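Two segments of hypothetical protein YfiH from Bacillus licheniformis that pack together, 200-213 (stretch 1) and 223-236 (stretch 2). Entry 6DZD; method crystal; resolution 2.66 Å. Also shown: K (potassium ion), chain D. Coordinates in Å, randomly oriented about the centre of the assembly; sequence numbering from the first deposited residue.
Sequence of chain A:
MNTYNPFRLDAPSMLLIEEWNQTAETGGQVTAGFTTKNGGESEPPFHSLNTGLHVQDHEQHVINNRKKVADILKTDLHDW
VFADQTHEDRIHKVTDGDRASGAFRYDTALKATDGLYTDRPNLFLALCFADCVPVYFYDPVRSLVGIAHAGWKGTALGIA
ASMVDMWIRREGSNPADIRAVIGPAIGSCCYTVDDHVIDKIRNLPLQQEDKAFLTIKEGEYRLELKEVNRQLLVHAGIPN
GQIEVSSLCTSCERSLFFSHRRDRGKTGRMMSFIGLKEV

Stretch 1 200-213: KIRNLPLQQEDKAF
Stretch 2 223-236: LELKEVNRQLLVHA

How do the two backbones lie against each other? Stretch 1 enters from a helix that includes Lys200 and Ile201, makes a type I turn from Ile201 to Leu204 closed by Leu204 N to Ile201 O (2.9 Å), and continues as loop to a 3-10 segment at 210-212. Stretch 2 begins extended at Leu223 and is helical from Leu225. Register runs antiparallel: Phe213 pairs with Leu223 in a non-hydrogen-bonded bridge (CA to CA 4.4 Å), Ala212 CA lies 5.4 Å from Glu224 CA, and Leu206 CA lies 7.2 Å from Leu232 CA.

What ties the two stretches together where they meet most closely? Glu224 N donates to Ala212 O at 2.9 Å, nearly straight at 167°. Glu224 is the N-cap, so its amide precedes the helix and is free to bond outside it. Leu223 CA approaches the same Ala212 O at 3.6 Å as a CA-H...O contact. Phe213 (phi/psi -142/154) and Leu223 (-141/129) are both extended, with side chains on the same face; chi1 p (54°) leads the Phe213 ring away, while Leu223, t and p, brings CD1 to 4.0 Å from Phe213 CB, at the ring's edge. A potassium ion binds Asp210 O (2.8 Å) and Phe213 O (2.6 Å).

Which side chains fill the apolar centre? Val228, chi1 t (-176°), points toward stretch 1 and spreads its methyls between different partners: CG2 meets Ala212 CB at 3.4 Å, and CG1 meets Leu204 CD1 at 3.5 Å. Ala212 points its CB toward the helix. Ile201, m and m, points toward stretch 2, its CG1 4.2 Å from Leu223 CD2. Leu204 (m, chi2 153°) also places CD2 3.7 Å from Leu232 CD2, with Leu232 m and t.

How does Leu206 reach a helix that its CA-to-CB bond does not face? That bond points sideways, but the m, t rotamer (-52°, 178°) carries the end nearer. Its CD1 lies 3.5 Å from Gln231 CB and its CD2 3.7 Å from His235 CB, one helical turn apart. His235, t with chi2 78°, sets CE1 3.7 Å from Pro205 O.

What do the polar side chains of the helix do? Gln231, chi1 m (-77°) and chi2 t, points toward stretch 1, its side chain near Gln208 and Lys211. Glu227, t and p, instead forms a salt bridge within the helix: Arg230 NH1 lies 3.2 Å from Glu227 OE2.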

# COMPACT_ATOMS: atom_id res chain seq x y z
N LYS A 200 -0.56 10.34 -18.83
CA LYS A 200 -0.14 8.97 -18.60
C LYS A 200 -1.29 8.13 -18.03
O LYS A 200 -1.43 6.95 -18.38
CB LYS A 200 1.06 8.96 -17.66
CG LYS A 200 2.42 9.06 -18.34
CD LYS A 200 3.54 9.25 -17.32
CE LYS A 200 4.81 8.58 -17.79
NZ LYS A 200 5.17 9.06 -19.15
N ILE A 201 -2.14 8.73 -17.20
CA ILE A 201 -3.32 8.04 -16.69
C ILE A 201 -4.28 7.71 -17.84
O ILE A 201 -4.72 6.56 -18.01
CB ILE A 201 -4.01 8.90 -15.62
CG1 ILE A 201 -3.09 9.10 -14.39
CG2 ILE A 201 -5.34 8.31 -15.23
CD1 ILE A 201 -2.81 7.84 -13.57
N ARG A 202 -4.62 8.71 -18.65
CA ARG A 202 -5.60 8.48 -19.71
C ARG A 202 -5.10 7.50 -20.77
O ARG A 202 -5.88 7.12 -21.65
CB ARG A 202 -6.01 9.83 -20.31
CG ARG A 202 -5.36 10.19 -21.60
CD ARG A 202 -6.02 11.40 -22.22
NE ARG A 202 -5.56 12.68 -21.66
CZ ARG A 202 -6.37 13.62 -21.17
NH1 ARG A 202 -7.69 13.43 -21.17
NH2 ARG A 202 -5.86 14.76 -20.69
N ASN A 203 -3.84 7.07 -20.69
CA ASN A 203 -3.29 6.06 -21.58
C ASN A 203 -3.35 4.66 -21.00
O ASN A 203 -2.79 3.73 -21.59
CB ASN A 203 -1.84 6.40 -21.94
CG ASN A 203 -1.72 7.01 -23.32
OD1 ASN A 203 -2.65 6.91 -24.16
ND2 ASN A 203 -0.58 7.66 -23.58
N LEU A 204 -4.03 4.50 -19.87
CA LEU A 204 -4.24 3.17 -19.31
C LEU A 204 -5.22 2.41 -20.19
O LEU A 204 -6.07 3.01 -20.86
CB LEU A 204 -4.78 3.27 -17.88
CG LEU A 204 -3.71 3.42 -16.79
CD1 LEU A 204 -4.24 4.15 -15.57
CD2 LEU A 204 -3.14 2.07 -16.38
N PRO A 205 -5.13 1.06 -20.21
CA PRO A 205 -6.03 0.26 -21.05
C PRO A 205 -7.49 0.35 -20.63
O PRO A 205 -8.33 -0.41 -21.11
CB PRO A 205 -5.48 -1.17 -20.90
CG PRO A 205 -4.66 -1.13 -19.63
CD PRO A 205 -4.08 0.24 -19.57
N LEU A 206 -7.79 1.25 -19.70
CA LEU A 206 -9.17 1.53 -19.34
C LEU A 206 -9.80 2.41 -20.40
O LEU A 206 -9.15 3.29 -20.97
CB LEU A 206 -9.26 2.20 -17.98
CG LEU A 206 -8.52 1.48 -16.86
CD1 LEU A 206 -8.66 2.26 -15.57
CD2 LEU A 206 -9.05 0.08 -16.69
N GLN A 207 -11.06 2.15 -20.70
CA GLN A 207 -11.77 3.03 -21.61
C GLN A 207 -12.45 4.17 -20.88
O GLN A 207 -12.62 5.25 -21.45
CB GLN A 207 -12.82 2.24 -22.41
N GLN A 208 -12.77 3.97 -19.60
CA GLN A 208 -13.39 5.00 -18.78
C GLN A 208 -12.37 5.63 -17.85
O GLN A 208 -12.57 5.74 -16.63
CB GLN A 208 -14.57 4.41 -18.01
N GLU A 209 -11.22 6.02 -18.42
CA GLU A 209 -10.16 6.60 -17.61
C GLU A 209 -10.60 7.93 -17.00
O GLU A 209 -10.28 8.23 -15.85
CB GLU A 209 -8.89 6.81 -18.45
CG GLU A 209 -8.28 5.53 -19.02
N ASP A 210 -11.37 8.73 -17.77
CA ASP A 210 -11.75 10.08 -17.34
C ASP A 210 -12.80 10.07 -16.24
O ASP A 210 -13.11 11.13 -15.71
CB ASP A 210 -12.25 10.92 -18.52
CG ASP A 210 -13.32 10.22 -19.33
OD1 ASP A 210 -13.75 9.12 -18.94
OD2 ASP A 210 -13.74 10.79 -20.38
N LYS A 211 -13.34 8.91 -15.88
CA LYS A 211 -14.26 8.89 -14.75
C LYS A 211 -13.56 9.28 -13.45
O LYS A 211 -14.23 9.72 -12.52
CB LYS A 211 -14.91 7.50 -14.61
CG LYS A 211 -15.92 7.18 -15.68
CD LYS A 211 -16.70 5.93 -15.33
N ALA A 212 -12.23 9.18 -13.38
CA ALA A 212 -11.52 9.40 -12.13
C ALA A 212 -10.84 10.76 -12.02
O ALA A 212 -10.13 11.01 -11.04
CB ALA A 212 -10.48 8.30 -11.90
N PHE A 213 -10.96 11.61 -13.04
CA PHE A 213 -10.36 12.93 -12.96
C PHE A 213 -11.27 13.96 -13.60
O PHE A 213 -12.08 13.63 -14.48
CB PHE A 213 -8.96 12.97 -13.60
CG PHE A 213 -8.90 12.47 -15.02
CD1 PHE A 213 -9.30 13.28 -16.07
CD2 PHE A 213 -8.40 11.20 -15.30
CE1 PHE A 213 -9.23 12.83 -17.38
CE2 PHE A 213 -8.32 10.75 -16.61
CZ PHE A 213 -8.74 11.57 -17.65
N LEU A 223 -7.73 14.36 -9.27
CA LEU A 223 -7.50 12.96 -9.62
C LEU A 223 -7.72 12.07 -8.41
O LEU A 223 -7.15 12.33 -7.34
CB LEU A 223 -6.08 12.78 -10.18
CG LEU A 223 -5.58 11.36 -10.47
CD1 LEU A 223 -6.55 10.67 -11.41
CD2 LEU A 223 -4.17 11.41 -11.03
N GLU A 224 -8.54 11.03 -8.57
CA GLU A 224 -8.81 10.04 -7.52
C GLU A 224 -8.03 8.76 -7.80
O GLU A 224 -8.47 7.89 -8.56
CB GLU A 224 -10.31 9.78 -7.45
CG GLU A 224 -10.72 8.75 -6.41
CD GLU A 224 -10.72 9.33 -5.01
OE1 GLU A 224 -11.07 10.52 -4.83
OE2 GLU A 224 -10.37 8.59 -4.07
N LEU A 225 -6.86 8.62 -7.18
CA LEU A 225 -5.97 7.51 -7.52
C LEU A 225 -6.52 6.16 -7.08
O LEU A 225 -6.18 5.13 -7.68
CB LEU A 225 -4.60 7.75 -6.89
CG LEU A 225 -3.78 8.82 -7.58
CD1 LEU A 225 -2.53 9.08 -6.79
CD2 LEU A 225 -3.48 8.40 -9.04
N LYS A 226 -7.35 6.13 -6.03
CA LYS A 226 -7.98 4.88 -5.61
C LYS A 226 -8.92 4.35 -6.68
O LYS A 226 -9.06 3.14 -6.85
CB LYS A 226 -8.76 5.10 -4.31
CG LYS A 226 -7.96 5.50 -3.08
CD LYS A 226 -8.92 5.68 -1.90
CE LYS A 226 -8.30 6.44 -0.77
NZ LYS A 226 -9.32 6.90 0.21
N GLU A 227 -9.60 5.26 -7.39
CA GLU A 227 -10.62 4.82 -8.33
C GLU A 227 -10.00 4.25 -9.59
O GLU A 227 -10.53 3.29 -10.16
CB GLU A 227 -11.56 5.99 -8.65
CG GLU A 227 -12.71 5.65 -9.58
CD GLU A 227 -13.67 4.60 -9.03
OE1 GLU A 227 -13.58 4.23 -7.82
OE2 GLU A 227 -14.53 4.14 -9.82
N VAL A 228 -8.91 4.84 -10.06
CA VAL A 228 -8.21 4.27 -11.20
C VAL A 228 -7.72 2.88 -10.86
O VAL A 228 -7.79 1.96 -11.69
CB VAL A 228 -7.05 5.18 -11.64
CG1 VAL A 228 -6.42 4.62 -12.90
CG2 VAL A 228 -7.54 6.60 -11.84
N ASN A 229 -7.20 2.70 -9.65
CA ASN A 229 -6.77 1.37 -9.26
C ASN A 229 -7.95 0.42 -9.13
O ASN A 229 -7.88 -0.73 -9.60
CB ASN A 229 -5.96 1.45 -7.97
CG ASN A 229 -4.55 1.92 -8.22
OD1 ASN A 229 -3.68 1.14 -8.62
ND2 ASN A 229 -4.30 3.20 -8.02
N ARG A 230 -9.05 0.86 -8.52
CA ARG A 230 -10.23 0.00 -8.49
C ARG A 230 -10.66 -0.38 -9.90
O ARG A 230 -11.00 -1.53 -10.16
CB ARG A 230 -11.37 0.67 -7.75
CG ARG A 230 -12.53 -0.26 -7.52
CD ARG A 230 -13.84 0.53 -7.35
NE ARG A 230 -14.26 1.16 -8.59
CZ ARG A 230 -14.87 0.50 -9.58
NH1 ARG A 230 -15.23 1.13 -10.69
NH2 ARG A 230 -15.11 -0.80 -9.45
N GLN A 231 -10.60 0.58 -10.83
CA GLN A 231 -10.94 0.27 -12.21
C GLN A 231 -9.97 -0.74 -12.79
O GLN A 231 -10.38 -1.64 -13.53
CB GLN A 231 -10.96 1.55 -13.05
CG GLN A 231 -12.19 2.41 -12.84
CD GLN A 231 -12.32 3.52 -13.87
OE1 GLN A 231 -12.03 3.34 -15.05
NE2 GLN A 231 -12.79 4.68 -13.42
N LEU A 232 -8.70 -0.65 -12.42
CA LEU A 232 -7.71 -1.56 -12.97
C LEU A 232 -7.88 -2.98 -12.44
O LEU A 232 -7.62 -3.94 -13.18
CB LEU A 232 -6.32 -1.05 -12.66
CG LEU A 232 -5.93 0.14 -13.53
CD1 LEU A 232 -4.79 0.90 -12.86
CD2 LEU A 232 -5.55 -0.34 -14.94
N LEU A 233 -8.34 -3.14 -11.19
CA LEU A 233 -8.64 -4.46 -10.65
C LEU A 233 -9.83 -5.09 -11.37
O LEU A 233 -9.78 -6.26 -11.77
CB LEU A 233 -8.92 -4.37 -9.15
CG LEU A 233 -7.76 -3.87 -8.28
CD1 LEU A 233 -8.19 -3.64 -6.82
CD2 LEU A 233 -6.60 -4.83 -8.34
N VAL A 234 -10.91 -4.32 -11.57
CA VAL A 234 -12.09 -4.85 -12.25
C VAL A 234 -11.73 -5.22 -13.68
O VAL A 234 -12.15 -6.27 -14.20
CB VAL A 234 -13.24 -3.82 -12.22
CG1 VAL A 234 -14.44 -4.35 -12.99
CG2 VAL A 234 -13.61 -3.46 -10.79
N HIS A 235 -10.94 -4.36 -14.34
CA HIS A 235 -10.41 -4.68 -15.66
C HIS A 235 -9.61 -5.97 -15.60
O HIS A 235 -9.73 -6.82 -16.49
CB HIS A 235 -9.56 -3.51 -16.13
CG HIS A 235 -8.93 -3.71 -17.47
ND1 HIS A 235 -9.62 -3.55 -18.65
CD2 HIS A 235 -7.65 -4.00 -17.82
CE1 HIS A 235 -8.81 -3.76 -19.67
NE2 HIS A 235 -7.61 -4.03 -19.19
N ALA A 236 -8.83 -6.15 -14.54
CA ALA A 236 -7.99 -7.33 -14.47
C ALA A 236 -8.77 -8.61 -14.24
O ALA A 236 -8.22 -9.70 -14.42
CB ALA A 236 -6.94 -7.16 -13.38
K K D . -13.91 13.69 -16.32